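Side-chain contacts in PlaB phospholipase (Legionella pneumophila, PDB 6ZTI), which is a phospholipase with an alpha/beta-hydrolase domain whose activity is controlled by NAD(H)-mediated tetramerization: residues R107-D111 with L112-N116; D182-C185 with T186-G189; S276-M279 with A280-A283. All blocks are in the same frame, centred on the assembly; numbering follows the deposited sequence.

Contact 1: residues R107-D111 with L112-N116; sequences RKWMD and LYFKN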
loop_
_atom_site.group_PDB
_atom_site.type_symbol
_atom_site.label_atom_id
_atom_site.label_comp_id
_atom_site.label_asym_id
_atom_site.label_seq_id
_atom_site.Cartn_x
_atom_site.Cartn_y
_atom_site.Cartn_z
ATOM N N ARG B 107 32.519 -9.823 3.261
ATOM C CA ARG B 107 32.454 -9.521 4.686
ATOM C C ARG B 107 31.338 -10.298 5.377
ATOM O O ARG B 107 31.472 -10.658 6.547
ATOM C CB ARG B 107 32.261 -8.026 4.911
ATOM C CG ARG B 107 33.475 -7.159 4.509
ATOM C CD ARG B 107 33.437 -5.836 5.202
ATOM N NE ARG B 107 32.272 -5.034 4.844
ATOM C CZ ARG B 107 31.315 -4.639 5.680
ATOM N NH1 ARG B 107 31.324 -4.974 6.971
ATOM N NH2 ARG B 107 30.325 -3.895 5.206
ATOM N N LYS B 108 30.216 -10.518 4.689
ATOM C CA LYS B 108 29.161 -11.371 5.221
ATOM C C LYS B 108 29.618 -12.823 5.305
ATOM O O LYS B 108 29.306 -13.529 6.274
ATOM C CB LYS B 108 27.921 -11.241 4.336
ATOM C CG LYS B 108 26.759 -12.114 4.741
ATOM C CD LYS B 108 26.177 -11.758 6.093
ATOM C CE LYS B 108 24.950 -12.629 6.401
ATOM N NZ LYS B 108 24.454 -12.445 7.767
ATOM N N TRP B 109 30.350 -13.291 4.292
ATOM C CA TRP B 109 30.917 -14.634 4.339
ATOM C C TRP B 109 31.852 -14.802 5.532
ATOM O O TRP B 109 31.746 -15.781 6.283
ATOM C CB TRP B 109 31.651 -14.926 3.032
ATOM C CG TRP B 109 32.511 -16.150 3.114
ATOM C CD1 TRP B 109 32.101 -17.448 3.056
ATOM C CD2 TRP B 109 33.931 -16.185 3.286
ATOM N NE1 TRP B 109 33.179 -18.292 3.185
ATOM C CE2 TRP B 109 34.315 -17.542 3.327
ATOM C CE3 TRP B 109 34.913 -15.206 3.417
ATOM C CZ2 TRP B 109 35.637 -17.938 3.489
ATOM C CZ3 TRP B 109 36.228 -15.601 3.571
ATOM C CH2 TRP B 109 36.579 -16.951 3.605
ATOM N N MET B 110 32.779 -13.853 5.721
ATOM C CA MET B 110 33.622 -13.869 6.911
ATOM C C MET B 110 32.774 -13.934 8.179
ATOM O O MET B 110 33.090 -14.676 9.111
ATOM C CB MET B 110 34.519 -12.624 6.946
ATOM C CG MET B 110 35.592 -12.591 5.875
ATOM S SD MET B 110 36.438 -11.003 5.715
ATOM C CE MET B 110 37.197 -10.917 7.344
ATOM N N ASP B 111 31.673 -13.184 8.215
ATOM C CA ASP B 111 30.859 -13.130 9.425
ATOM C C ASP B 111 30.118 -14.446 9.630
ATOM O O ASP B 111 29.996 -14.924 10.761
ATOM C CB ASP B 111 29.888 -11.945 9.335
ATOM C CG ASP B 111 29.332 -11.519 10.688
ATOM O OD1 ASP B 111 30.106 -11.035 11.533
ATOM O OD2 ASP B 111 28.105 -11.636 10.891
ATOM N N LEU B 112 29.645 -15.062 8.547
ATOM C CA LEU B 112 28.871 -16.293 8.685
ATOM C C LEU B 112 29.745 -17.459 9.137
ATOM O O LEU B 112 29.293 -18.315 9.903
ATOM C CB LEU B 112 28.183 -16.637 7.362
ATOM C CG LEU B 112 26.917 -15.855 6.999
ATOM C CD1 LEU B 112 26.538 -16.152 5.571
ATOM C CD2 LEU B 112 25.743 -16.185 7.935
ATOM N N TYR B 113 30.997 -17.512 8.677
ATOM C CA TYR B 113 31.837 -18.694 8.855
ATOM C C TYR B 113 33.022 -18.501 9.793
ATOM O O TYR B 113 33.563 -19.500 10.264
ATOM C CB TYR B 113 32.364 -19.181 7.492
ATOM C CG TYR B 113 31.267 -19.707 6.602
ATOM C CD1 TYR B 113 30.823 -21.018 6.722
ATOM C CD2 TYR B 113 30.655 -18.888 5.661
ATOM C CE1 TYR B 113 29.800 -21.505 5.918
ATOM C CE2 TYR B 113 29.636 -19.362 4.858
ATOM C CZ TYR B 113 29.212 -20.674 4.990
ATOM O OH TYR B 113 28.186 -21.142 4.196
ATOM N N PHE B 114 33.427 -17.259 10.108
ATOM C CA PHE B 114 34.675 -17.100 10.851
ATOM C C PHE B 114 34.652 -15.982 11.886
ATOM O O PHE B 114 35.717 -15.618 12.404
ATOM C CB PHE B 114 35.826 -16.872 9.874
ATOM C CG PHE B 114 36.138 -18.077 9.035
ATOM C CD1 PHE B 114 36.850 -19.122 9.567
ATOM C CD2 PHE B 114 35.692 -18.176 7.731
ATOM C CE1 PHE B 114 37.126 -20.246 8.813
ATOM C CE2 PHE B 114 35.959 -19.288 6.982
ATOM C CZ PHE B 114 36.681 -20.327 7.524
ATOM N N LYS B 115 33.470 -15.483 12.255
ATOM C CA LYS B 115 33.385 -14.263 13.048
ATOM C C LYS B 115 34.272 -14.335 14.282
ATOM O O LYS B 115 35.164 -13.504 14.481
ATOM C CB LYS B 115 31.939 -14.001 13.462
ATOM C CG LYS B 115 31.803 -12.786 14.378
ATOM C CD LYS B 115 30.346 -12.379 14.597
ATOM C CE LYS B 115 30.198 -11.405 15.776
ATOM N NZ LYS B 115 31.028 -10.192 15.622
ATOM N N ASN B 116 34.029 -15.306 15.135
ATOM C CA ASN B 116 34.802 -15.391 16.365
ATOM C C ASN B 116 36.160 -16.044 16.173
ATOM O O ASN B 116 36.744 -16.492 17.162
ATOM C CB ASN B 116 34.009 -16.161 17.418
ATOM C CG ASN B 116 32.608 -15.624 17.595
ATOM O OD1 ASN B 116 31.634 -16.374 17.511
ATOM N ND2 ASN B 116 32.494 -14.314 17.836
#
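In the closing turns of helix 102-114, the helix of the beta-alpha-beta unit formed with strands 93-99 and 123-129, Trp109 gathers Tyr113 and Phe114 into an aromatic cluster. The first torsion of Trp109 sets CG opposite the backbone nitrogen (chi1 167°), which brings the end of the indole within touch of the two aromatic residues that follow. Tyr113 meets the five-membered ring: its CD2 comes to 3.3 Å from Trp109 CD1, and the planes are neither parallel nor perpendicular, at 41°. The same tyrosine ring has Trp109 O in its plane at the edge. The edge of Phe114 turns toward the face of the six-membered ring of Trp109, offset toward its rim, with planes at 65° and Phe114 CE2 3.8 Å from Trp109 CZ2. Trp109 NE1 is hydrogen-bonded to Asp77 OD1 of helix 69-89, which helps to set the indole's rotation.

On another side of the helix, Leu112 CG rests 3.4 Å from Lys108 O, and a bend at chi2 lays Lys108 CE against it at 3.8 Å. Asp111 and Lys115 run side by side in the same direction; Asp111 OD1 touches Lys115 CD at 3.4 Å but stays 4.3 Å from Lys115 NZ, so any attraction between the two charges is probably longer-range. Both polar ends hydrogen-bond to Ser179 OG, and Asp111 OD1 also to Tyr183 OH.

Leu112, Tyr113 and Phe114 each donate a backbone bond four residues back, the Phe114 N to Met110 O bond measuring 2.8 Å. Aromatic side chains spaced four and five residues apart thus share one flank of an alpha-helical end, within the beta-alpha-beta crossover of an alpha/beta-hydrolase fold.

Contact 2: residues D182-C185 with T186-G189; sequences DYDC and TANG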
loop_
_atom_site.group_PDB
_atom_site.type_symbol
_atom_site.label_atom_id
_atom_site.label_comp_id
_atom_site.label_asym_id
_atom_site.label_seq_id
_atom_site.Cartn_x
_atom_site.Cartn_y
_atom_site.Cartn_z
ATOM N N ASP B 182 33.403 -5.390 16.184
ATOM C CA ASP B 182 34.192 -6.258 17.053
ATOM C C ASP B 182 35.367 -6.931 16.347
ATOM O O ASP B 182 36.129 -7.653 16.997
ATOM C CB ASP B 182 33.290 -7.339 17.663
ATOM C CG ASP B 182 32.114 -6.757 18.412
ATOM O OD1 ASP B 182 32.328 -5.822 19.214
ATOM O OD2 ASP B 182 30.975 -7.223 18.187
ATOM N N TYR B 183 35.534 -6.727 15.046
ATOM C CA TYR B 183 36.596 -7.403 14.311
ATOM C C TYR B 183 37.951 -6.746 14.566
ATOM O O TYR B 183 38.056 -5.522 14.724
ATOM C CB TYR B 183 36.316 -7.362 12.812
ATOM C CG TYR B 183 35.311 -8.372 12.283
ATOM C CD1 TYR B 183 34.053 -8.513 12.851
ATOM C CD2 TYR B 183 35.627 -9.168 11.181
ATOM C CE1 TYR B 183 33.131 -9.427 12.335
ATOM C CE2 TYR B 183 34.722 -10.069 10.662
ATOM C CZ TYR B 183 33.485 -10.194 11.242
ATOM O OH TYR B 183 32.618 -11.097 10.710
ATOM N N ASP B 184 39.004 -7.572 14.586
ATOM C CA ASP B 184 40.392 -7.099 14.500
ATOM C C ASP B 184 41.078 -7.982 13.467
ATOM O O ASP B 184 41.727 -8.976 13.803
ATOM C CB ASP B 184 41.122 -7.125 15.827
ATOM C CG ASP B 184 42.362 -6.219 15.824
ATOM O OD1 ASP B 184 42.882 -5.910 14.731
ATOM O OD2 ASP B 184 42.824 -5.804 16.906
ATOM N N CYS B 185 40.917 -7.610 12.197
ATOM C CA CYS B 185 41.522 -8.376 11.115
ATOM C C CYS B 185 43.038 -8.399 11.251
ATOM O O CYS B 185 43.662 -9.465 11.226
ATOM C CB CYS B 185 41.114 -7.782 9.765
ATOM S SG CYS B 185 39.346 -7.842 9.388
ATOM N N THR B 186 43.646 -7.224 11.414
ATOM C CA THR B 186 45.097 -7.148 11.458
ATOM C C THR B 186 45.672 -8.067 12.529
ATOM O O THR B 186 46.654 -8.771 12.286
ATOM C CB THR B 186 45.524 -5.706 11.684
ATOM O OG1 THR B 186 44.880 -4.888 10.708
ATOM C CG2 THR B 186 47.014 -5.570 11.532
ATOM N N ALA B 187 45.059 -8.093 13.712
ATOM C CA ALA B 187 45.580 -8.919 14.786
ATOM C C ALA B 187 45.505 -10.396 14.455
ATOM O O ALA B 187 46.278 -11.185 15.012
ATOM C CB ALA B 187 44.809 -8.636 16.068
ATOM N N ASN B 188 44.583 -10.783 13.572
ATOM C CA ASN B 188 44.388 -12.166 13.169
ATOM C C ASN B 188 45.076 -12.475 11.849
ATOM O O ASN B 188 44.823 -13.527 11.255
ATOM C CB ASN B 188 42.891 -12.479 13.071
ATOM C CG ASN B 188 42.240 -12.647 14.424
ATOM O OD1 ASN B 188 42.302 -13.722 15.021
ATOM N ND2 ASN B 188 41.599 -11.590 14.916
ATOM N N GLY B 189 45.929 -11.577 11.367
ATOM C CA GLY B 189 46.668 -11.854 10.152
ATOM C C GLY B 189 45.866 -11.708 8.887
ATOM O O GLY B 189 46.245 -12.270 7.856
#
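With CG of Asp184 swung opposite its backbone nitrogen (chi1 -161°), the carboxylate reaches forward over Ala187, while Asn188 keeps CG beside its own nitrogen (chi1 -75°) and turns its amide back to Asp184. Asp184 OD1 accepts Ala187 N at 3.2 Å, and the donor arrives from above the carboxylate plane. The Ala187 methyl sits against the carboxylate, CB 3.4 Å from Asp184 CG and about equally far from both oxygens. In the reverse direction Asn188 ND2 donates to Asp184 O at 2.8 Å, nearly straight at 166°, with the acceptor in the plane of the asparagine amide.

These bonds brace a short 3-10 segment, 186-187, in the loop between helix 171-180 and strand 191-197. Its signature is a pair of successive backbone bonds spanning three residues, Asn188 N to Cys185 O at 2.8 Å and Gly189 N to Thr186 O at 3.0 Å. A weak bond from Asn188 N also reaches Asp184 O, which therefore receives both the side-chain and backbone nitrogens of one residue. Gly189 takes a positive phi as the chain leaves the turn. Outside the loop, Thr186 and Ala187 pack on Arg300 of helix 300-320, and Asn188 on Leu118 and Ala119.

Contact 3: residues S276-M279 with A280-A283; sequences SITM and ANAA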
loop_
_atom_site.group_PDB
_atom_site.type_symbol
_atom_site.label_atom_id
_atom_site.label_comp_id
_atom_site.label_asym_id
_atom_site.label_seq_id
_atom_site.Cartn_x
_atom_site.Cartn_y
_atom_site.Cartn_z
ATOM N N SER B 276 38.651 0.057 -16.161
ATOM C CA SER B 276 39.508 0.794 -17.082
ATOM C C SER B 276 40.940 0.258 -17.156
ATOM O O SER B 276 41.727 0.758 -17.972
ATOM C CB SER B 276 39.531 2.275 -16.689
ATOM O OG SER B 276 40.253 2.497 -15.492
ATOM N N ILE B 277 41.282 -0.762 -16.371
ATOM C CA ILE B 277 42.642 -1.292 -16.329
ATOM C C ILE B 277 42.901 -2.123 -17.579
ATOM O O ILE B 277 42.161 -3.067 -17.875
ATOM C CB ILE B 277 42.854 -2.137 -15.064
ATOM C CG1 ILE B 277 42.655 -1.286 -13.814
ATOM C CG2 ILE B 277 44.233 -2.765 -15.057
ATOM C CD1 ILE B 277 42.778 -2.064 -12.529
ATOM N N THR B 278 43.979 -1.803 -18.291
ATOM C CA THR B 278 44.427 -2.597 -19.427
ATOM C C THR B 278 45.879 -2.998 -19.215
ATOM O O THR B 278 46.594 -2.403 -18.403
ATOM C CB THR B 278 44.295 -1.836 -20.758
ATOM O OG1 THR B 278 45.262 -0.778 -20.808
ATOM C CG2 THR B 278 42.900 -1.260 -20.908
ATOM N N MET B 279 46.317 -4.013 -19.970
ATOM C CA MET B 279 47.722 -4.398 -19.921
ATOM C C MET B 279 48.619 -3.218 -20.258
ATOM O O MET B 279 49.734 -3.111 -19.731
ATOM C CB MET B 279 48.000 -5.553 -20.886
ATOM C CG MET B 279 47.441 -6.906 -20.452
ATOM S SD MET B 279 48.089 -7.451 -18.865
ATOM C CE MET B 279 49.847 -7.556 -19.208
ATOM N N ALA B 280 48.141 -2.310 -21.111
ATOM C CA ALA B 280 48.996 -1.238 -21.602
ATOM C C ALA B 280 49.094 -0.088 -20.611
ATOM O O ALA B 280 50.141 0.566 -20.526
ATOM C CB ALA B 280 48.477 -0.739 -22.951
ATOM N N ASN B 281 48.038 0.168 -19.845
ATOM C CA ASN B 281 48.049 1.270 -18.902
ATOM C C ASN B 281 48.261 0.823 -17.460
ATOM O O ASN B 281 48.442 1.678 -16.595
ATOM C CB ASN B 281 46.748 2.087 -19.022
ATOM C CG ASN B 281 45.529 1.392 -18.401
ATOM O OD1 ASN B 281 45.647 0.520 -17.537
ATOM N ND2 ASN B 281 44.342 1.812 -18.831
ATOM N N ALA B 282 48.288 -0.485 -17.188
ATOM C CA ALA B 282 48.291 -0.943 -15.799
ATOM C C ALA B 282 49.481 -0.389 -15.023
ATOM O O ALA B 282 49.333 0.039 -13.873
ATOM C CB ALA B 282 48.290 -2.470 -15.746
ATOM N N ALA B 283 50.672 -0.399 -15.624
ATOM C CA ALA B 283 51.857 0.045 -14.901
ATOM C C ALA B 283 51.700 1.457 -14.356
ATOM O O ALA B 283 52.376 1.813 -13.385
ATOM C CB ALA B 283 53.085 -0.034 -15.810
HETATM O O HOH W 1 51.468 -1.398 -18.287
#
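Two nearly linear bonds tie the side-chain amide of Asn281 to the backbone three and five residues earlier. Asn281 ND2 donates to Ser276 O at 2.9 Å, with the acceptor almost exactly in the amide plane, while Asn281 OD1 receives Thr278 N at 3.0 Å. The second bond is straight at its hydrogen (175°), yet the nitrogen stands above the plane of the side-chain carbonyl. The amide can span both groups because its CG sits between the backbone nitrogen and carbonyl carbon (chi1 75°), folding the chain back across Thr278.

Thr278 answers with its hydroxyl. OG1, likewise placed between its backbone neighbours (chi1 70°), accepts Asn281 N at 3.1 Å and, weakly, Ala280 N. Asn281 N also makes a weak bond to Thr278 O, which takes a further weak one from Ala282 N at 2.8 Å; beside it, Ala282 CB comes within 3.2 Å of Thr278 O. The hydroxyl and carbonyl of one threonine thus jointly receive the amides that follow, much as in an ST motif. A water donates to Met279 O at 2.8 Å and, weakly, to Ala280 O, and accepts from Ala283 N, bridging the residues after Thr278.

Apolar contact is lighter: Ile277 CG2 approaches Ala282 CB at 4.1 Å. Helix 35-44 provides Trp38, against which Met279 and Ala282 both rest, and Glu34 OE1, just before that helix, bonds to Met279 N. With both ends of the Asn281 amide engaged, its flip state is fixed by the bonding pattern, and this turn preceding helix 286-296 is held mainly by polar groups.

How the contacts relate
Contacts 1 and 2 are neighbours, their centres about 12 Å apart on the same side of the chain's centre. Tyr183 joins them: its OH lies 2.6 Å from Asp111 OD1, a probable hydrogen bond between helix 102-114 and the loop after helix 171-180. Lys115 NZ also comes within 3.9 Å of Asp182 OD2, a long and weak pairing of opposite charges. Contact 3 stands apart, its centre about 33 Å from each of the others, with nearest atoms about 20 Å from contact 1 and about 23 Å from contact 2. All three follow one another in sequence, and all lie away from the thio-NAD pockets.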